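Local atomic coordinates of methyl-CpG-binding domain protein 1 (Homo sapiens, PDB entry 5W9Q), a protein that represses transcription by binding methylated CpG islands in promoters and recruiting silencing factors, and recognises unmethylated CpG through its third CXXC-type zinc finger, the part described here. Residues C28-K31 / G36-Q39; R19-R24 / K31-G36. All blocks are in the same frame, centred on the assembly; numbering follows the deposited sequence.

Contact 1: C28-K31 / G36-Q39; sequences CCDK and GSNQ. With ZN (zinc ion), chain G.
Asp30 and Gly36 bring their CA atoms to 4.0 Å where the chain turns back against helix 26-30, and three N-H groups of 36-39 bond to 28-31. Asn38 N donates to Asp30 O at 2.8 Å. Gly36 N reaches Lys31 O at 2.9 Å. Gly36 CA also lies 3.0 Å from Cys29 O, a CA-H...O contact. A CB on Gly36 would clash with Cys29 O, so the site has room only for glycine.

The side chain of Asp30 does most of the remaining work. Its CG is anti to the backbone N (chi1 173°), which carries the carboxylate across to the loop. There OD1 takes the N-H of Gln39 at 2.7 Å on its syn lone pair. OD2 receives a water at 2.9 Å, and the same water donates to Asn38 OD1. OD2 also accepts from Arg41 N. Cys28 SG binds zinc together with Cys22, Cys25 and Cys44, and Lys31 NZ forms a salt bridge with a DNA phosphate.

Both carboxylate oxygens of the buried Asp30 are therefore bonded. Backbone N-H donors on both would probably stabilise its charged form and fix its rotation.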
ATOM      1  N   CYS A  28       1.909  -1.945   6.441  1.00 30.93           N
ATOM      2  CA  CYS A  28       3.326  -2.300   6.530  1.00 32.62           C
ATOM      3  C   CYS A  28       3.584  -3.090   7.785  1.00 34.83           C
ATOM      4  O   CYS A  28       4.125  -4.220   7.711  1.00 34.54           O
ATOM      5  CB  CYS A  28       4.273  -1.058   6.469  1.00 34.62           C
ATOM      6  SG  CYS A  28       4.532  -0.489   4.799  1.00 33.59           S
ATOM      7  N   CYS A  29       3.231  -2.498   8.923  1.00 37.01           N
ATOM      8  CA  CYS A  29       3.331  -3.199  10.231  1.00 40.64           C
ATOM      9  C   CYS A  29       2.746  -4.607  10.246  1.00 39.52           C
ATOM     10  O   CYS A  29       3.224  -5.448  10.964  1.00 42.71           O
ATOM     11  CB  CYS A  29       2.645  -2.394  11.322  1.00 43.18           C
ATOM     12  SG  CYS A  29       3.652  -0.949  11.639  1.00 47.07           S
ATOM     13  N   ASP A  30       1.700  -4.817   9.467  1.00 36.59           N
ATOM     14  CA  ASP A  30       1.079  -6.130   9.335  1.00 36.40           C
ATOM     15  C   ASP A  30       1.913  -7.147   8.507  1.00 36.06           C
ATOM     16  O   ASP A  30       1.707  -8.330   8.633  1.00 36.34           O
ATOM     17  CB  ASP A  30      -0.326  -5.944   8.741  1.00 34.46           C
ATOM     18  CG  ASP A  30      -0.990  -7.236   8.403  1.00 35.18           C
ATOM     19  OD1 ASP A  30      -1.479  -7.900   9.321  1.00 36.88           O
ATOM     20  OD2 ASP A  30      -0.998  -7.603   7.210  1.00 33.78           O
ATOM     21  N   LYS A  31       2.802  -6.665   7.618  1.00 34.86           N
ATOM     22  CA  LYS A  31       3.664  -7.546   6.810  1.00 35.92           C
ATOM     23  C   LYS A  31       4.564  -8.377   7.696  1.00 39.00           C
ATOM     24  O   LYS A  31       5.154  -7.860   8.633  1.00 40.39           O
ATOM     25  CB  LYS A  31       4.500  -6.742   5.786  1.00 35.92           C
ATOM     26  CG  LYS A  31       3.633  -6.021   4.747  1.00 34.40           C
ATOM     27  CD  LYS A  31       4.470  -5.178   3.754  1.00 36.69           C
ATOM     28  CE  LYS A  31       3.729  -4.795   2.486  1.00 36.09           C
ATOM     29  NZ  LYS A  31       3.436  -6.086   1.751  1.00 38.67           N
ATOM     30  N   GLY A  36       4.797  -8.241  11.530  1.00 49.37           N
ATOM     31  CA  GLY A  36       3.378  -8.385  11.648  1.00 48.32           C
ATOM     32  C   GLY A  36       2.921  -9.793  11.460  1.00 49.89           C
ATOM     33  O   GLY A  36       3.724 -10.691  11.172  1.00 51.65           O
ATOM     34  N   SER A  37       1.603  -9.962  11.588  1.00 50.55           N
ATOM     35  CA  SER A  37       0.946 -11.247  11.616  1.00 53.24           C
ATOM     36  C   SER A  37       0.182 -11.549  10.301  1.00 49.86           C
ATOM     37  O   SER A  37      -0.538 -12.550  10.241  1.00 51.36           O
ATOM     38  CB  SER A  37      -0.005 -11.322  12.854  1.00 58.02           C
ATOM     39  OG  SER A  37      -1.023 -10.299  12.835  1.00 56.34           O
ATOM     40  N   ASN A  38       0.345 -10.700   9.253  1.00 44.59           N
ATOM     41  CA  ASN A  38      -0.235 -10.997   7.933  1.00 42.08           C
ATOM     42  C   ASN A  38      -1.770 -11.223   7.997  1.00 43.49           C
ATOM     43  O   ASN A  38      -2.281 -12.188   7.403  1.00 44.84           O
ATOM     44  CB  ASN A  38       0.425 -12.295   7.368  1.00 44.26           C
ATOM     45  CG  ASN A  38       0.395 -12.358   5.860  1.00 42.07           C
ATOM     46  OD1 ASN A  38       0.444 -11.322   5.177  1.00 38.04           O
ATOM     47  ND2 ASN A  38       0.358 -13.543   5.336  1.00 43.41           N
ATOM     48  N   GLN A  39      -2.474 -10.391   8.761  1.00 42.84           N
ATOM     49  CA  GLN A  39      -3.920 -10.463   8.853  1.00 44.90           C
ATOM     50  C   GLN A  39      -4.660  -9.586   7.901  1.00 41.21           C
ATOM     51  O   GLN A  39      -5.854  -9.830   7.640  1.00 41.66           O
ATOM     52  CB  GLN A  39      -4.382 -10.202  10.309  1.00 49.59           C
ATOM     53  CG  GLN A  39      -3.746 -11.149  11.331  1.00 55.83           C
ATOM     54  CD  GLN A  39      -4.312 -10.947  12.720  1.00 61.60           C
ATOM     55  OE1 GLN A  39      -4.433  -9.799  13.208  1.00 63.29           O
ATOM     56  NE2 GLN A  39      -4.692 -12.018  13.342  1.00 67.84           N
TER
HETATM   57 ZN    ZN G1001       3.546   1.630   4.831  1.00 34.58          ZN
HETATM   58  O   HOH W   1       0.817  -8.390   5.036  1.00 46.59           O

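Contact 2: R19-R24 / K31-G36; sequences RMDCGR and KPKFGG. With ZN (zinc ion), chain G.
Asp21 OD2 accepts a hydrogen bond from Lys33 NZ at 2.7 Å, which makes a salt bridge. The ammonium comes from above the carboxylate plane, 38° out of it. Lys33 runs extended beyond CG to get there. The other oxygen, OD1, has its own mate, a salt bridge to Arg47. Both oxygens are thus paired with positive charges. Lys31 lays its CE 3.6 Å from Asp21 OD2, but its NZ turns to a DNA phosphate and stays 4.5 Å from that oxygen. The Lys31 chain is bent at chi4 (-65°), which turns NZ aside from Asp21.

Phe34 supplies the apolar part. Gly23 CA sits over one ring face in a CH-pi contact, 4.0 Å from the centroid. Lys33 CG lies over the opposite face. Asp21 CB meets the ring at its edge, 3.8 Å from Phe34 CE2. Replacing Asp21 with an alanine would probably leave Lys33 and Arg47 without their shared carboxylate and let the end of Lys33 turn.

Within 31-36, Lys31 O accepts from Phe34 N at 3.0 Å as well as from Gly36 N. Cys22 SG binds zinc and also accepts from Arg24 N at 3.4 Å. The contact joins the loop between helices 14-17 and 26-30 to the 3-10 turn 32-34, and Asp21 and Phe34 both touch Cys28 on helix 26-30.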
ATOM      1  N   ARG A  19       9.196   4.422  -3.852  1.00 71.54           N
ATOM      2  CA  ARG A  19      10.191   3.379  -4.103  1.00 71.84           C
ATOM      3  C   ARG A  19      10.077   2.206  -3.108  1.00 66.21           C
ATOM      4  O   ARG A  19      10.034   1.064  -3.522  1.00 64.75           O
ATOM      5  CB  ARG A  19      11.615   4.003  -4.105  1.00 80.41           C
ATOM      6  N   MET A  20       9.983   2.513  -1.813  1.00 63.35           N
ATOM      7  CA  MET A  20      10.071   1.540  -0.741  1.00 58.52           C
ATOM      8  C   MET A  20       8.848   1.611   0.157  1.00 52.84           C
ATOM      9  O   MET A  20       8.128   2.652   0.207  1.00 52.72           O
ATOM     10  CB  MET A  20      11.313   1.830   0.107  1.00 63.09           C
ATOM     11  N   ASP A  21       8.620   0.518   0.905  1.00 48.38           N
ATOM     12  CA  ASP A  21       7.579   0.474   1.900  1.00 44.52           C
ATOM     13  C   ASP A  21       7.915   1.455   2.989  1.00 47.04           C
ATOM     14  O   ASP A  21       9.077   1.579   3.354  1.00 51.29           O
ATOM     15  CB  ASP A  21       7.451  -0.940   2.532  1.00 42.53           C
ATOM     16  CG  ASP A  21       6.828  -1.964   1.597  1.00 39.74           C
ATOM     17  OD1 ASP A  21       6.214  -1.604   0.601  1.00 37.66           O
ATOM     18  OD2 ASP A  21       6.937  -3.185   1.882  1.00 41.59           O
ATOM     19  N   CYS A  22       6.897   2.116   3.522  1.00 44.97           N
ATOM     20  CA  CYS A  22       7.079   3.143   4.537  1.00 48.62           C
ATOM     21  C   CYS A  22       7.470   2.515   5.865  1.00 50.33           C
ATOM     22  O   CYS A  22       8.217   3.122   6.629  1.00 54.94           O
ATOM     23  CB  CYS A  22       5.817   4.006   4.696  1.00 46.74           C
ATOM     24  SG  CYS A  22       4.535   3.451   5.855  1.00 41.82           S
ATOM     25  N   GLY A  23       6.966   1.289   6.134  1.00 47.18           N
ATOM     26  CA  GLY A  23       7.388   0.524   7.343  1.00 48.80           C
ATOM     27  C   GLY A  23       6.776   1.000   8.659  1.00 49.54           C
ATOM     28  O   GLY A  23       7.185   0.546   9.683  1.00 52.40           O
ATOM     29  N   ARG A  24       5.791   1.907   8.593  1.00 48.32           N
ATOM     30  CA  ARG A  24       5.072   2.483   9.772  1.00 50.13           C
ATOM     31  C   ARG A  24       3.513   2.459   9.727  1.00 46.49           C
ATOM     32  O   ARG A  24       2.885   2.459  10.770  1.00 48.45           O
ATOM     33  CB  ARG A  24       5.511   3.931   9.992  1.00 55.46           C
ATOM     34  CG  ARG A  24       6.980   4.105  10.362  1.00 61.40           C
ATOM     35  CD  ARG A  24       7.240   3.731  11.816  1.00 65.40           C
ATOM     36  NE  ARG A  24       8.669   3.723  12.145  1.00 71.35           N
ATOM     37  CZ  ARG A  24       9.200   3.170  13.243  1.00 75.36           C
ATOM     38  NH1 ARG A  24      10.513   3.226  13.440  1.00 81.02           N
ATOM     39  NH2 ARG A  24       8.427   2.550  14.151  1.00 74.53           N
ATOM     40  N   LYS A  31       2.802  -6.665   7.618  1.00 34.86           N
ATOM     41  CA  LYS A  31       3.664  -7.546   6.810  1.00 35.92           C
ATOM     42  C   LYS A  31       4.564  -8.377   7.696  1.00 39.00           C
ATOM     43  O   LYS A  31       5.154  -7.860   8.633  1.00 40.39           O
ATOM     44  CB  LYS A  31       4.500  -6.742   5.786  1.00 35.92           C
ATOM     45  CG  LYS A  31       3.633  -6.021   4.747  1.00 34.40           C
ATOM     46  CD  LYS A  31       4.470  -5.178   3.754  1.00 36.69           C
ATOM     47  CE  LYS A  31       3.729  -4.795   2.486  1.00 36.09           C
ATOM     48  NZ  LYS A  31       3.436  -6.086   1.751  1.00 38.67           N
ATOM     49  N   PRO A  32       4.664  -9.724   7.411  1.00 40.81           N
ATOM     50  CA  PRO A  32       5.595 -10.581   8.124  1.00 44.80           C
ATOM     51  C   PRO A  32       6.997 -10.018   8.184  1.00 46.51           C
ATOM     52  O   PRO A  32       7.567 -10.030   9.249  1.00 49.43           O
ATOM     53  CB  PRO A  32       5.589 -11.892   7.319  1.00 46.03           C
ATOM     54  CG  PRO A  32       4.288 -11.939   6.670  1.00 43.49           C
ATOM     55  CD  PRO A  32       3.817 -10.496   6.472  1.00 39.56           C
ATOM     56  N   LYS A  33       7.516  -9.461   7.075  1.00 44.77           N
ATOM     57  CA  LYS A  33       8.889  -8.923   7.085  1.00 47.97           C
ATOM     58  C   LYS A  33       9.107  -7.749   8.079  1.00 48.91           C
ATOM     59  O   LYS A  33      10.221  -7.501   8.482  1.00 52.54           O
ATOM     60  CB  LYS A  33       9.350  -8.495   5.674  1.00 47.53           C
ATOM     61  CG  LYS A  33       8.668  -7.246   5.132  1.00 44.45           C
ATOM     62  CD  LYS A  33       9.214  -6.802   3.793  1.00 45.27           C
ATOM     63  CE  LYS A  33       8.326  -5.681   3.259  1.00 42.63           C
ATOM     64  NZ  LYS A  33       8.974  -4.880   2.188  1.00 44.69           N
ATOM     65  N   PHE A  34       8.038  -7.030   8.419  1.00 46.08           N
ATOM     66  CA  PHE A  34       8.079  -5.955   9.434  1.00 48.19           C
ATOM     67  C   PHE A  34       7.677  -6.420  10.824  1.00 51.23           C
ATOM     68  O   PHE A  34       7.759  -5.643  11.796  1.00 55.07           O
ATOM     69  CB  PHE A  34       7.255  -4.778   8.967  1.00 44.77           C
ATOM     70  CG  PHE A  34       7.909  -4.000   7.848  1.00 44.44           C
ATOM     71  CD1 PHE A  34       9.201  -3.502   7.991  1.00 48.63           C
ATOM     72  CD2 PHE A  34       7.228  -3.733   6.671  1.00 41.07           C
ATOM     73  CE1 PHE A  34       9.795  -2.787   6.969  1.00 49.33           C
ATOM     74  CE2 PHE A  34       7.817  -2.989   5.652  1.00 41.57           C
ATOM     75  CZ  PHE A  34       9.104  -2.540   5.795  1.00 45.69           C
ATOM     76  N   GLY A  35       7.343  -7.699  10.940  1.00 51.79           N
ATOM     77  CA  GLY A  35       7.100  -8.334  12.226  1.00 55.78           C
ATOM     78  C   GLY A  35       5.631  -8.532  12.521  1.00 53.86           C
ATOM     79  O   GLY A  35       5.280  -8.967  13.616  1.00 56.69           O
ATOM     80  N   GLY A  36       4.797  -8.241  11.530  1.00 49.37           N
ATOM     81  CA  GLY A  36       3.378  -8.385  11.648  1.00 48.32           C
ATOM     82  C   GLY A  36       2.921  -9.793  11.460  1.00 49.89           C
ATOM     83  O   GLY A  36       3.724 -10.691  11.172  1.00 51.65           O
TER
HETATM   84 ZN    ZN G1001       3.546   1.630   4.831  1.00 34.58          ZN

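The two contacts lie side by side, their centres about 8 Å apart, in the part of the CXXC zinc finger built round one zinc ion. Along the chain, 19-24 comes first, then helix 26-30, which carries Cys28 of contact 1. The chain continues through 31-36 into 36-39, so the contacts share Lys31 and Gly36. They also touch directly: Cys28 O lies 3.3 Å from Phe34 CD2. Each supplies a cysteine to the same zinc ion, Cys22 from contact 2 and Cys28 from contact 1. Metal, helix and turns thus form one continuous unit, and the shared Lys31 ties it to the DNA backbone.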